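Local coordinates for protein cystathionine gamma-synthase (Xanthomonas oryzae pv. oryzae KACC 10331, PDB 6LD7) that is a pyridoxal 5'-phosphate-dependent enzyme of the trans-sulfuration family that probably forms cystathionine on the pathway to methionine, at residues Pro63-Leu68 / Phe247-Thr252; Val182-Phe187 / Leu202-Thr207; Lys194-Gly199 / Ala221-Asp226. The protein carries 1 engineered substitution. All coordinates share one frame; numbering follows the deposited sequence.

Interaction 1 (Pro63-Leu68 / Phe247-Thr252)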
ATOM      1  N   PRO C  63       1.857  -2.824  16.296  1.00 30.84           N
ATOM      2  CA  PRO C  63       0.436  -3.022  16.595  1.00 30.26           C
ATOM      3  C   PRO C  63      -0.380  -3.615  15.448  1.00 26.65           C
ATOM      4  O   PRO C  63      -1.322  -4.356  15.733  1.00 27.89           O
ATOM      5  CB  PRO C  63      -0.113  -1.635  16.955  1.00 31.06           C
ATOM      6  CG  PRO C  63       0.925  -0.696  16.488  1.00 32.25           C
ATOM      7  CD  PRO C  63       2.260  -1.417  16.409  1.00 31.79           C
ATOM      8  N   THR C  64      -0.077  -3.290  14.207  1.00 27.23           N
ATOM      9  CA  THR C  64      -0.834  -3.868  13.052  1.00 28.26           C
ATOM     10  C   THR C  64      -0.573  -5.388  12.988  1.00 29.18           C
ATOM     11  O   THR C  64      -1.524  -6.190  12.804  1.00 25.23           O
ATOM     12  CB  THR C  64      -0.443  -3.164  11.758  1.00 28.83           C
ATOM     13  OG1 THR C  64      -0.816  -1.785  11.951  1.00 25.54           O
ATOM     14  CG2 THR C  64      -1.113  -3.847  10.582  1.00 29.58           C
ATOM     15  N   ARG C  65       0.691  -5.779  13.150  1.00 25.34           N
ATOM     16  CA  ARG C  65       1.081  -7.207  13.146  1.00 27.26           C
ATOM     17  C   ARG C  65       0.406  -7.957  14.339  1.00 27.94           C
ATOM     18  O   ARG C  65      -0.090  -9.037  14.152  1.00 27.46           O
ATOM     19  CB  ARG C  65       2.603  -7.335  13.121  1.00 28.45           C
ATOM     20  CG  ARG C  65       3.037  -8.771  12.883  1.00 30.34           C
ATOM     21  CD  ARG C  65       4.485  -8.921  12.446  1.00 33.75           C
ATOM     22  NE  ARG C  65       5.247  -8.519  13.519  1.00 32.24           N
ATOM     23  CZ  ARG C  65       6.189  -7.554  13.518  1.00 33.10           C
ATOM     24  NH1 ARG C  65       6.719  -6.982  12.447  1.00 30.10           N
ATOM     25  NH2 ARG C  65       6.685  -7.277  14.691  1.00 36.43           N
ATOM     26  N   ASP C  66       0.412  -7.353  15.532  1.00 28.29           N
ATOM     27  CA  ASP C  66      -0.132  -7.918  16.763  1.00 29.87           C
ATOM     28  C   ASP C  66      -1.653  -8.079  16.647  1.00 29.97           C
ATOM     29  O   ASP C  66      -2.154  -8.995  17.207  1.00 28.28           O
ATOM     30  CB  ASP C  66       0.191  -7.059  17.973  1.00 31.31           C
ATOM     31  CG  ASP C  66       1.618  -7.290  18.438  1.00 36.15           C
ATOM     32  OD1 ASP C  66       2.266  -8.210  17.919  1.00 41.53           O
ATOM     33  OD2 ASP C  66       2.098  -6.470  19.188  1.00 41.59           O
ATOM     34  N   LEU C  67      -2.363  -7.229  15.947  1.00 31.21           N
ATOM     35  CA  LEU C  67      -3.809  -7.475  15.765  1.00 32.46           C
ATOM     36  C   LEU C  67      -3.993  -8.792  15.049  1.00 29.44           C
ATOM     37  O   LEU C  67      -4.928  -9.398  15.316  1.00 26.10           O
ATOM     38  CB  LEU C  67      -4.388  -6.422  14.858  1.00 36.51           C
ATOM     39  CG  LEU C  67      -5.201  -5.343  15.503  1.00 44.71           C
ATOM     40  CD1 LEU C  67      -5.588  -4.367  14.386  1.00 49.61           C
ATOM     41  CD2 LEU C  67      -6.411  -5.953  16.181  1.00 44.51           C
ATOM     42  N   LEU C  68      -3.195  -9.070  14.015  1.00 24.70           N
ATOM     43  CA  LEU C  68      -3.352 -10.312  13.277  1.00 23.79           C
ATOM     44  C   LEU C  68      -2.978 -11.481  14.204  1.00 24.72           C
ATOM     45  O   LEU C  68      -3.647 -12.515  14.200  1.00 24.07           O
ATOM     46  CB  LEU C  68      -2.531 -10.273  11.994  1.00 21.52           C
ATOM     47  CG  LEU C  68      -2.528 -11.556  11.203  1.00 22.87           C
ATOM     48  CD1 LEU C  68      -3.939 -11.865  10.692  1.00 24.68           C
ATOM     49  CD2 LEU C  68      -1.593 -11.458   9.998  1.00 24.97           C
ATOM     50  N   PHE C 247       2.473  -4.060   6.567  1.00 26.07           N
ATOM     51  CA  PHE C 247       1.572  -3.913   5.404  1.00 25.86           C
ATOM     52  C   PHE C 247       0.972  -5.295   5.108  1.00 25.12           C
ATOM     53  O   PHE C 247      -0.233  -5.422   4.797  1.00 23.87           O
ATOM     54  CB  PHE C 247       2.283  -3.329   4.197  1.00 28.62           C
ATOM     55  CG  PHE C 247       1.384  -3.193   2.983  1.00 29.15           C
ATOM     56  CD1 PHE C 247       0.468  -2.167   2.894  1.00 34.81           C
ATOM     57  CD2 PHE C 247       1.391  -4.166   1.992  1.00 32.39           C
ATOM     58  CE1 PHE C 247      -0.418  -2.098   1.829  1.00 33.63           C
ATOM     59  CE2 PHE C 247       0.516  -4.084   0.922  1.00 34.91           C
ATOM     60  CZ  PHE C 247      -0.352  -3.019   0.837  1.00 32.13           C
ATOM     61  N   ASP C 248       1.808  -6.309   5.065  1.00 24.08           N
ATOM     62  CA  ASP C 248       1.329  -7.706   4.824  1.00 25.08           C
ATOM     63  C   ASP C 248       0.326  -8.136   5.897  1.00 25.72           C
ATOM     64  O   ASP C 248      -0.678  -8.748   5.517  1.00 23.06           O
ATOM     65  CB  ASP C 248       2.467  -8.735   4.722  1.00 28.07           C
ATOM     66  CG  ASP C 248       3.241  -8.645   3.374  1.00 30.16           C
ATOM     67  OD1 ASP C 248       3.014  -7.626   2.659  1.00 35.31           O
ATOM     68  OD2 ASP C 248       4.050  -9.640   2.999  1.00 37.22           O
ATOM     69  N   ALA C 249       0.549  -7.768   7.164  1.00 23.66           N
ATOM     70  CA  ALA C 249      -0.383  -8.087   8.235  1.00 24.80           C
ATOM     71  C   ALA C 249      -1.724  -7.407   7.994  1.00 25.35           C
ATOM     72  O   ALA C 249      -2.763  -7.975   8.313  1.00 21.43           O
ATOM     73  CB  ALA C 249       0.189  -7.749   9.571  1.00 24.50           C
ATOM     74  N   PHE C 250      -1.694  -6.180   7.506  1.00 25.50           N
ATOM     75  CA  PHE C 250      -2.917  -5.431   7.159  1.00 25.83           C
ATOM     76  C   PHE C 250      -3.693  -6.193   6.075  1.00 24.95           C
ATOM     77  O   PHE C 250      -4.961  -6.356   6.190  1.00 26.07           O
ATOM     78  CB  PHE C 250      -2.601  -3.981   6.735  1.00 28.32           C
ATOM     79  CG  PHE C 250      -3.670  -3.350   5.898  1.00 28.17           C
ATOM     80  CD1 PHE C 250      -4.833  -2.873   6.503  1.00 31.27           C
ATOM     81  CD2 PHE C 250      -3.563  -3.325   4.519  1.00 32.43           C
ATOM     82  CE1 PHE C 250      -5.866  -2.361   5.745  1.00 34.99           C
ATOM     83  CE2 PHE C 250      -4.617  -2.794   3.753  1.00 32.59           C
ATOM     84  CZ  PHE C 250      -5.776  -2.352   4.363  1.00 30.87           C
ATOM     85  N   LEU C 251      -3.048  -6.533   4.969  1.00 24.74           N
ATOM     86  CA  LEU C 251      -3.771  -7.209   3.876  1.00 25.72           C
ATOM     87  C   LEU C 251      -4.287  -8.580   4.368  1.00 26.63           C
ATOM     88  O   LEU C 251      -5.377  -8.997   3.937  1.00 24.06           O
ATOM     89  CB  LEU C 251      -2.835  -7.427   2.700  1.00 28.42           C
ATOM     90  CG  LEU C 251      -2.673  -6.251   1.734  1.00 32.36           C
ATOM     91  CD1 LEU C 251      -1.924  -6.734   0.527  1.00 36.05           C
ATOM     92  CD2 LEU C 251      -4.057  -5.672   1.343  1.00 32.14           C
ATOM     93  N   THR C 252      -3.521  -9.282   5.178  1.00 24.73           N
ATOM     94  CA  THR C 252      -3.946 -10.608   5.698  1.00 26.33           C
ATOM     95  C   THR C 252      -5.080 -10.525   6.689  1.00 26.21           C
ATOM     96  O   THR C 252      -5.981 -11.277   6.504  1.00 24.80           O
ATOM     97  CB  THR C 252      -2.875 -11.653   6.045  1.00 28.44           C
ATOM     98  OG1 THR C 252      -3.023 -12.632   7.104  1.00 37.95           O
ATOM     99  CG2 THR C 252      -1.517 -11.290   5.640  1.00 21.14           C
TER
HETATM  100  O   HOH W   1      -3.315  -6.612  10.866  1.00 33.48           O

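Interaction 2 (Val182-Phe187 / Leu202-Thr207)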
ATOM      1  N   VAL C 182       3.477 -30.013  17.372  1.00 26.62           N
ATOM      2  CA  VAL C 182       3.208 -28.856  16.512  1.00 25.98           C
ATOM      3  C   VAL C 182       2.366 -29.345  15.350  1.00 25.24           C
ATOM      4  O   VAL C 182       2.733 -30.319  14.719  1.00 24.72           O
ATOM      5  CB  VAL C 182       4.505 -28.125  16.061  1.00 28.14           C
ATOM      6  CG1 VAL C 182       5.504 -28.958  15.277  1.00 28.14           C
ATOM      7  CG2 VAL C 182       4.132 -26.916  15.200  1.00 28.72           C
ATOM      8  N   VAL C 183       1.243 -28.682  15.078  1.00 23.61           N
ATOM      9  CA  VAL C 183       0.415 -29.040  13.923  1.00 23.28           C
ATOM     10  C   VAL C 183       0.483 -27.951  12.871  1.00 24.05           C
ATOM     11  O   VAL C 183       0.156 -26.778  13.167  1.00 24.69           O
ATOM     12  CB  VAL C 183      -1.018 -29.274  14.370  1.00 24.88           C
ATOM     13  CG1 VAL C 183      -1.844 -29.791  13.214  1.00 25.58           C
ATOM     14  CG2 VAL C 183      -1.061 -30.219  15.566  1.00 27.20           C
ATOM     15  N   ASP C 184       0.764 -28.369  11.652  1.00 27.13           N
ATOM     16  CA  ASP C 184       0.678 -27.502  10.461  1.00 29.05           C
ATOM     17  C   ASP C 184      -0.762 -27.584   9.979  1.00 29.41           C
ATOM     18  O   ASP C 184      -1.051 -28.551   9.335  1.00 29.32           O
ATOM     19  CB  ASP C 184       1.683 -27.921   9.391  1.00 29.55           C
ATOM     20  CG  ASP C 184       1.760 -26.915   8.244  1.00 30.88           C
ATOM     21  OD1 ASP C 184       0.733 -26.186   8.071  1.00 30.07           O
ATOM     22  OD2 ASP C 184       2.818 -26.901   7.540  1.00 34.13           O
ATOM     23  N   ASN C 185      -1.545 -26.536  10.270  1.00 28.39           N
ATOM     24  CA  ASN C 185      -3.000 -26.417  10.040  1.00 26.72           C
ATOM     25  C   ASN C 185      -3.306 -25.552   8.790  1.00 27.26           C
ATOM     26  O   ASN C 185      -4.412 -25.051   8.643  1.00 27.46           O
ATOM     27  CB  ASN C 185      -3.651 -25.839  11.301  1.00 25.07           C
ATOM     28  CG  ASN C 185      -5.159 -26.109  11.396  1.00 27.99           C
ATOM     29  OD1 ASN C 185      -5.916 -25.278  11.983  1.00 27.98           O
ATOM     30  ND2 ASN C 185      -5.587 -27.194  10.767  1.00 22.87           N
ATOM     31  N   THR C 186      -2.376 -25.469   7.852  1.00 30.08           N
ATOM     32  CA  THR C 186      -2.472 -24.618   6.669  1.00 30.86           C
ATOM     33  C   THR C 186      -3.651 -25.032   5.813  1.00 31.26           C
ATOM     34  O   THR C 186      -4.377 -24.126   5.434  1.00 28.17           O
ATOM     35  CB  THR C 186      -1.197 -24.651   5.828  1.00 29.67           C
ATOM     36  OG1 THR C 186      -0.154 -24.109   6.624  1.00 27.67           O
ATOM     37  CG2 THR C 186      -1.348 -23.866   4.557  1.00 28.84           C
ATOM     38  N   PHE C 187      -3.831 -26.340   5.579  1.00 31.80           N
ATOM     39  CA  PHE C 187      -4.775 -26.865   4.569  1.00 30.70           C
ATOM     40  C   PHE C 187      -6.202 -26.538   4.975  1.00 29.62           C
ATOM     41  O   PHE C 187      -7.034 -26.323   4.123  1.00 35.13           O
ATOM     42  CB  PHE C 187      -4.646 -28.357   4.349  1.00 35.63           C
ATOM     43  CG  PHE C 187      -4.090 -28.780   3.030  1.00 40.65           C
ATOM     44  CD1 PHE C 187      -2.975 -28.146   2.488  1.00 48.16           C
ATOM     45  CD2 PHE C 187      -4.646 -29.861   2.353  1.00 45.70           C
ATOM     46  CE1 PHE C 187      -2.450 -28.563   1.270  1.00 49.56           C
ATOM     47  CE2 PHE C 187      -4.113 -30.283   1.135  1.00 47.73           C
ATOM     48  CZ  PHE C 187      -3.021 -29.629   0.592  1.00 48.82           C
ATOM     49  N   LEU C 202       1.414 -26.347  19.838  1.00 26.84           N
ATOM     50  CA  LEU C 202       1.614 -25.303  18.853  1.00 27.49           C
ATOM     51  C   LEU C 202       0.771 -25.624  17.649  1.00 26.20           C
ATOM     52  O   LEU C 202       0.709 -26.809  17.220  1.00 24.78           O
ATOM     53  CB  LEU C 202       3.096 -25.265  18.429  1.00 29.70           C
ATOM     54  CG  LEU C 202       4.081 -24.838  19.500  1.00 30.25           C
ATOM     55  CD1 LEU C 202       5.469 -25.336  19.146  1.00 32.71           C
ATOM     56  CD2 LEU C 202       4.065 -23.334  19.647  1.00 31.44           C
ATOM     57  N   VAL C 203       0.339 -24.577  16.991  1.00 23.55           N
ATOM     58  CA  VAL C 203      -0.253 -24.736  15.666  1.00 25.74           C
ATOM     59  C   VAL C 203       0.392 -23.668  14.790  1.00 25.40           C
ATOM     60  O   VAL C 203       0.630 -22.527  15.253  1.00 27.18           O
ATOM     61  CB  VAL C 203      -1.799 -24.699  15.755  1.00 27.88           C
ATOM     62  CG1 VAL C 203      -2.339 -23.393  16.303  1.00 31.08           C
ATOM     63  CG2 VAL C 203      -2.351 -24.841  14.366  1.00 26.86           C
ATOM     64  N   LEU C 204       0.639 -23.999  13.558  1.00 25.86           N
ATOM     65  CA  LEU C 204       1.200 -22.986  12.638  1.00 30.05           C
ATOM     66  C   LEU C 204       0.564 -23.039  11.254  1.00 28.26           C
ATOM     67  O   LEU C 204      -0.182 -23.994  10.924  1.00 26.06           O
ATOM     68  CB  LEU C 204       2.710 -23.168  12.604  1.00 28.15           C
ATOM     69  CG  LEU C 204       3.281 -24.455  11.992  1.00 28.36           C
ATOM     70  CD1 LEU C 204       3.220 -24.427  10.465  1.00 27.81           C
ATOM     71  CD2 LEU C 204       4.747 -24.570  12.368  1.00 28.72           C
ATOM     72  N   HIS C 205       0.700 -21.935  10.534  1.00 25.56           N
ATOM     73  CA  HIS C 205       0.041 -21.768   9.221  1.00 25.87           C
ATOM     74  C   HIS C 205       1.011 -21.075   8.279  1.00 27.26           C
ATOM     75  O   HIS C 205       1.698 -20.173   8.751  1.00 27.48           O
ATOM     76  CB  HIS C 205      -1.155 -20.826   9.375  1.00 26.59           C
ATOM     77  CG  HIS C 205      -2.291 -21.354  10.158  1.00 28.57           C
ATOM     78  ND1 HIS C 205      -3.323 -22.024   9.561  1.00 29.32           N
ATOM     79  CD2 HIS C 205      -2.559 -21.307  11.504  1.00 31.04           C
ATOM     80  CE1 HIS C 205      -4.168 -22.454  10.514  1.00 30.16           C
ATOM     81  NE2 HIS C 205      -3.662 -22.079  11.735  1.00 29.05           N
ATOM     82  N   SER C 206       0.917 -21.355   6.985  1.00 27.24           N
ATOM     83  CA  SER C 206       1.179 -20.378   5.918  1.00 26.84           C
ATOM     84  C   SER C 206      -0.087 -19.544   5.726  1.00 31.48           C
ATOM     85  O   SER C 206      -1.064 -20.046   5.237  1.00 28.96           O
ATOM     86  CB  SER C 206       1.567 -21.138   4.699  1.00 29.84           C
ATOM     87  OG  SER C 206       1.616 -20.242   3.632  1.00 25.85           O
ATOM     88  N   THR C 207      -0.063 -18.279   6.120  1.00 28.80           N
ATOM     89  CA  THR C 207      -1.144 -17.334   5.869  1.00 24.74           C
ATOM     90  C   THR C 207      -1.255 -17.015   4.363  1.00 25.95           C
ATOM     91  O   THR C 207      -2.282 -16.523   3.982  1.00 25.48           O
ATOM     92  CB  THR C 207      -0.951 -16.065   6.675  1.00 23.93           C
ATOM     93  OG1 THR C 207       0.274 -15.412   6.296  1.00 25.36           O
ATOM     94  CG2 THR C 207      -0.957 -16.424   8.139  1.00 26.30           C
TER
HETATM   95  O   HOH W   2      -4.694 -21.901   7.073  1.00 29.26           O

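Interaction 3 (Lys194-Gly199 / Ala221-Asp226)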
ATOM      1  N   LYS C 194      -9.178 -27.120  14.739  1.00 25.46           N
ATOM      2  CA  LYS C 194      -8.564 -26.479  15.917  1.00 28.03           C
ATOM      3  C   LYS C 194      -7.706 -27.464  16.694  1.00 29.00           C
ATOM      4  O   LYS C 194      -8.106 -28.011  17.735  1.00 29.47           O
ATOM      5  CB  LYS C 194      -9.654 -25.882  16.783  1.00 29.42           C
ATOM      6  CG  LYS C 194     -10.383 -24.704  16.148  1.00 35.44           C
ATOM      7  CD  LYS C 194     -11.500 -24.119  17.036  1.00 35.64           C
ATOM      8  CE  LYS C 194     -10.894 -23.647  18.347  1.00 38.94           C
ATOM      9  NZ  LYS C 194     -11.880 -22.850  19.114  1.00 42.89           N
ATOM     10  N   PRO C 195      -6.443 -27.634  16.264  1.00 29.03           N
ATOM     11  CA  PRO C 195      -5.561 -28.613  16.881  1.00 28.94           C
ATOM     12  C   PRO C 195      -5.287 -28.371  18.368  1.00 30.64           C
ATOM     13  O   PRO C 195      -5.073 -29.367  19.135  1.00 30.66           O
ATOM     14  CB  PRO C 195      -4.304 -28.565  16.028  1.00 28.54           C
ATOM     15  CG  PRO C 195      -4.797 -28.041  14.721  1.00 28.53           C
ATOM     16  CD  PRO C 195      -5.846 -27.003  15.089  1.00 28.57           C
ATOM     17  N   LEU C 196      -5.375 -27.131  18.817  1.00 28.09           N
ATOM     18  CA  LEU C 196      -5.111 -26.829  20.257  1.00 30.31           C
ATOM     19  C   LEU C 196      -6.267 -27.365  21.075  1.00 29.93           C
ATOM     20  O   LEU C 196      -6.018 -27.581  22.215  1.00 31.66           O
ATOM     21  CB  LEU C 196      -4.896 -25.345  20.559  1.00 31.54           C
ATOM     22  CG  LEU C 196      -3.815 -24.611  19.733  1.00 34.24           C
ATOM     23  CD1 LEU C 196      -3.671 -23.129  20.140  1.00 35.65           C
ATOM     24  CD2 LEU C 196      -2.461 -25.270  19.843  1.00 31.60           C
ATOM     25  N   ASP C 197      -7.451 -27.595  20.519  1.00 30.33           N
ATOM     26  CA  ASP C 197      -8.564 -28.188  21.289  1.00 33.99           C
ATOM     27  C   ASP C 197      -8.206 -29.640  21.639  1.00 36.84           C
ATOM     28  O   ASP C 197      -8.777 -30.120  22.543  1.00 35.93           O
ATOM     29  CB  ASP C 197      -9.892 -28.194  20.524  1.00 38.05           C
ATOM     30  CG  ASP C 197     -10.561 -26.827  20.425  1.00 40.99           C
ATOM     31  OD1 ASP C 197     -10.036 -25.923  21.035  1.00 42.96           O
ATOM     32  OD2 ASP C 197     -11.633 -26.691  19.752  1.00 52.46           O
ATOM     33  N   PHE C 198      -7.334 -30.304  20.882  1.00 33.71           N
ATOM     34  CA  PHE C 198      -6.928 -31.700  21.076  1.00 32.12           C
ATOM     35  C   PHE C 198      -5.672 -31.747  21.946  1.00 32.61           C
ATOM     36  O   PHE C 198      -5.099 -32.808  22.076  1.00 38.11           O
ATOM     37  CB  PHE C 198      -6.740 -32.344  19.700  1.00 33.98           C
ATOM     38  CG  PHE C 198      -8.004 -32.447  18.898  1.00 33.72           C
ATOM     39  CD1 PHE C 198      -8.866 -33.504  19.087  1.00 37.17           C
ATOM     40  CD2 PHE C 198      -8.362 -31.509  17.976  1.00 34.90           C
ATOM     41  CE1 PHE C 198     -10.067 -33.595  18.418  1.00 34.19           C
ATOM     42  CE2 PHE C 198      -9.553 -31.622  17.279  1.00 33.91           C
ATOM     43  CZ  PHE C 198     -10.409 -32.665  17.511  1.00 34.98           C
ATOM     44  N   GLY C 199      -5.177 -30.629  22.448  1.00 34.22           N
ATOM     45  CA  GLY C 199      -4.037 -30.608  23.387  1.00 33.45           C
ATOM     46  C   GLY C 199      -2.687 -30.350  22.712  1.00 32.38           C
ATOM     47  O   GLY C 199      -1.665 -30.369  23.389  1.00 28.59           O
ATOM     48  N   ALA C 221       2.303 -17.820  10.602  1.00 22.36           N
ATOM     49  CA  ALA C 221       1.836 -17.592  11.964  1.00 24.50           C
ATOM     50  C   ALA C 221       2.094 -18.844  12.805  1.00 25.27           C
ATOM     51  O   ALA C 221       2.041 -19.974  12.279  1.00 24.88           O
ATOM     52  CB  ALA C 221       0.371 -17.221  11.830  1.00 24.77           C
ATOM     53  N   VAL C 222       2.396 -18.624  14.064  1.00 24.98           N
ATOM     54  CA  VAL C 222       2.474 -19.663  15.062  1.00 26.05           C
ATOM     55  C   VAL C 222       1.660 -19.194  16.238  1.00 25.12           C
ATOM     56  O   VAL C 222       1.847 -18.059  16.713  1.00 23.71           O
ATOM     57  CB  VAL C 222       3.917 -19.905  15.548  1.00 29.16           C
ATOM     58  CG1 VAL C 222       3.952 -21.164  16.364  1.00 28.84           C
ATOM     59  CG2 VAL C 222       4.817 -20.021  14.412  1.00 30.61           C
ATOM     60  N   VAL C 223       0.834 -20.089  16.715  1.00 25.54           N
ATOM     61  CA  VAL C 223       0.017 -19.884  17.900  1.00 24.99           C
ATOM     62  C   VAL C 223       0.408 -20.968  18.908  1.00 26.81           C
ATOM     63  O   VAL C 223       0.407 -22.162  18.598  1.00 28.53           O
ATOM     64  CB  VAL C 223      -1.481 -19.887  17.533  1.00 27.69           C
ATOM     65  CG1 VAL C 223      -2.322 -19.813  18.784  1.00 25.56           C
ATOM     66  CG2 VAL C 223      -1.865 -18.724  16.607  1.00 28.13           C
ATOM     67  N   ALA C 224       0.737 -20.531  20.105  1.00 25.88           N
ATOM     68  CA  ALA C 224       1.037 -21.403  21.240  1.00 27.56           C
ATOM     69  C   ALA C 224      -0.167 -21.488  22.162  1.00 26.95           C
ATOM     70  O   ALA C 224      -0.791 -20.449  22.426  1.00 25.35           O
ATOM     71  CB  ALA C 224       2.242 -20.952  21.990  1.00 27.54           C
ATOM     72  N   ARG C 225      -0.401 -22.683  22.685  1.00 27.83           N
ATOM     73  CA  ARG C 225      -1.454 -22.913  23.700  1.00 32.10           C
ATOM     74  C   ARG C 225      -1.038 -22.150  24.948  1.00 30.79           C
ATOM     75  O   ARG C 225      -1.852 -21.487  25.500  1.00 31.31           O
ATOM     76  CB  ARG C 225      -1.579 -24.426  23.991  1.00 35.38           C
ATOM     77  CG  ARG C 225      -2.794 -24.874  24.809  1.00 43.87           C
ATOM     78  CD  ARG C 225      -2.946 -26.463  24.819  1.00 53.82           C
ATOM     79  NE  ARG C 225      -2.119 -26.903  25.998  1.00 63.58           N
ATOM     80  CZ  ARG C 225      -1.045 -27.747  26.089  1.00 64.43           C
ATOM     81  NH1 ARG C 225      -0.573 -28.529  25.130  1.00 59.57           N
ATOM     82  NH2 ARG C 225      -0.468 -27.868  27.265  1.00 82.82           N
ATOM     83  N   ASP C 226       0.221 -22.284  25.348  1.00 29.80           N
ATOM     84  CA  ASP C 226       0.713 -21.781  26.659  1.00 35.63           C
ATOM     85  C   ASP C 226       1.444 -20.426  26.504  1.00 34.87           C
ATOM     86  O   ASP C 226       2.289 -20.300  25.568  1.00 29.89           O
ATOM     87  CB  ASP C 226       1.551 -22.896  27.277  1.00 44.66           C
ATOM     88  CG  ASP C 226       2.289 -22.503  28.541  1.00 57.38           C
ATOM     89  OD1 ASP C 226       3.334 -21.813  28.449  1.00 66.89           O
ATOM     90  OD2 ASP C 226       1.797 -22.861  29.610  1.00 79.01           O
TER

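Interaction 1 (Pro63-Leu68 / Phe247-Thr252)
Ala249 presses its CB against the flank of the facing helix, between Thr64, Arg65 and Leu68. The methyl comes nearest to Arg65 CA, 3.7 Å from Ala249 CB, and it is this small side chain that lets the two backbones come together, with the CA atoms of Arg65 and Ala249 only 5.2 Å apart. Leu68 reaches across from one turn further along. With its CG anti to the backbone N (chi1 175°), it puts CD2 between Ala249 and Thr252, 4.0 Å from Ala249 CA, and meets the Thr252 side chain at about a right angle. Leu68 CD2 lies 3.4 Å from Thr252 OG1, which is buried by the contact and has no hydrogen-bond partner in the model; the rotation of Thr252 is less sure, because its CG2 is modelled too close to Asp248 O.

At the other end, Thr64 turns CG2 toward the backbone of Phe250, 3.9 Å from Phe250 N, and the two side chains cross obliquely. The Phe250 ring then swings away, and its edge meets Phe247 O in plane. Helices 63-76 and 246-256 thus pack in this fold type I family, their local axes 8.3 Å apart and inclined at 37°. The other side of helix 246-256 meets other subunits: Phe247 stacks on Phe247 of the second subunit, and Leu251 packs on Leu251 of the third.

No direct hydrogen bond spans the pair. A water does so instead, donating to Thr64 O at 2.7 Å and, more weakly, to Ala249 O. The polar side-chain ends of Thr64 and Arg65 find partners elsewhere: Thr64 OG1 is hydrogen-bonded to Val39 N, while the Arg65 guanidinium leads away to the carbonyls of Gly244, through NH1, and Thr58, through NH2.

Interaction 2 (Val182-Phe187 / Leu202-Thr207)
Two parallel strands pair here in the middle of the mixed seven-stranded sheet of the large domain, the scaffold of the fold type I pyridoxal-phosphate enzymes. Val183 N donates to Leu202 O, Val183 O accepts from Leu204 N at 2.8 Å, and Asn185 N closes the run on Leu204 O, lying nearly straight out from that carbonyl (C=O...N angle 170°).

On the face that carries Val182, Asp184, Leu202 and Leu204, Val182 CG2 packs against Leu204 CD2 at 3.7 Å, and the other branch, Leu204 CD1, covers the Asp184 carboxylate at 3.6 Å from its CG. On the face of Val183 and Val203, Val203 CG2 reaches Asn185 CB, and beyond it the His205 ring runs alongside the Asn185 side chain, pointing the same way.

Past the strand, Asp184 OD1 accepts twice: from Thr186 N in an Asx turn, and from Thr186 OG1 at 2.7 Å on the syn side. The threonine hydroxyl in turn accepts from Ser206 N, 3.0 Å from Thr186 OG1, so one side chain ties both strand ends and helps hold the carboxylate's rotation. That probably serves the cofactor, since Asp184 OD2 lies close to N1 of the modified lysine, LLP, at position 209, the pyridine nitrogen that an aspartate typically meets in this family; Ser206 OG is hydrogen-bonded to the phosphate oxygen OP1. A water joins Thr186 O to His205 ND1, while His205 NE2 is hydrogen-bonded to Glu76.

Strand 151-155 flanks Val182 and Asp184 and strand 220-224 flanks Leu202 and Val203, while helix 87-98 covers Leu202 and Leu204 through Val94 and Ile91.

Interaction 3 (Lys194-Gly199 / Ala221-Asp226)
The flat guanidinium of Arg225 meets Gly199 O obliquely, and NH1 makes a weak hydrogen bond to it, 2.8 Å long but bent to 120° at the hydrogen. The contact joins the 3-10 turn at 195-198, part of the connection between strands 180-184 and 202-206, to the C-terminal end of strand 220-224, in the large domain's central sheet. Arg225 runs out extended from its backbone and bends at chi3 (89°), which carries NH1 round to the glycine. The stronger partner of NH1 is Asp201 OD1, in a salt bridge, while Gly199 O also accepts from Lys175 NZ of helix 167-176; two cationic groups therefore converge on one carbonyl.

Gly199 sits at a positive phi of 96°, where a CB would collide with the Phe198 carbonyl oxygen. Next to this polar end, Leu196 points toward the strand and crosses Val223 at about a right angle, with Val203 of strand 202-206 also in touch. Leu196 CD2 lies 4.3 Å from Arg225 CB, and Leu196 CD1 rests 3.8 Å from Val223 CG1.

How the interactions relate
Interactions 2 and 3 are neighbours in one sheet, their centres about 9 Å apart: strand 202-206 pairs antiparallel with 220-224, with Val203 O 2.8 Å from Val223 N and His205 N 2.9 Å from Ala221 O. Interaction 1 lies further off, its centre about 18 Å from that of interaction 2 and about 20 Å from that of interaction 3, yet Thr252 packs on Thr207 just past the strand end. Helix 63-76 ties all three together, since its Glu76 bonds His205 and packs on Pro195 and Val223. Interaction 2 meets the cofactor directly; interaction 3 packs the 195-198 turn on the next strand of that sheet, and interaction 1 lies where other subunits of the tetramer come within reach.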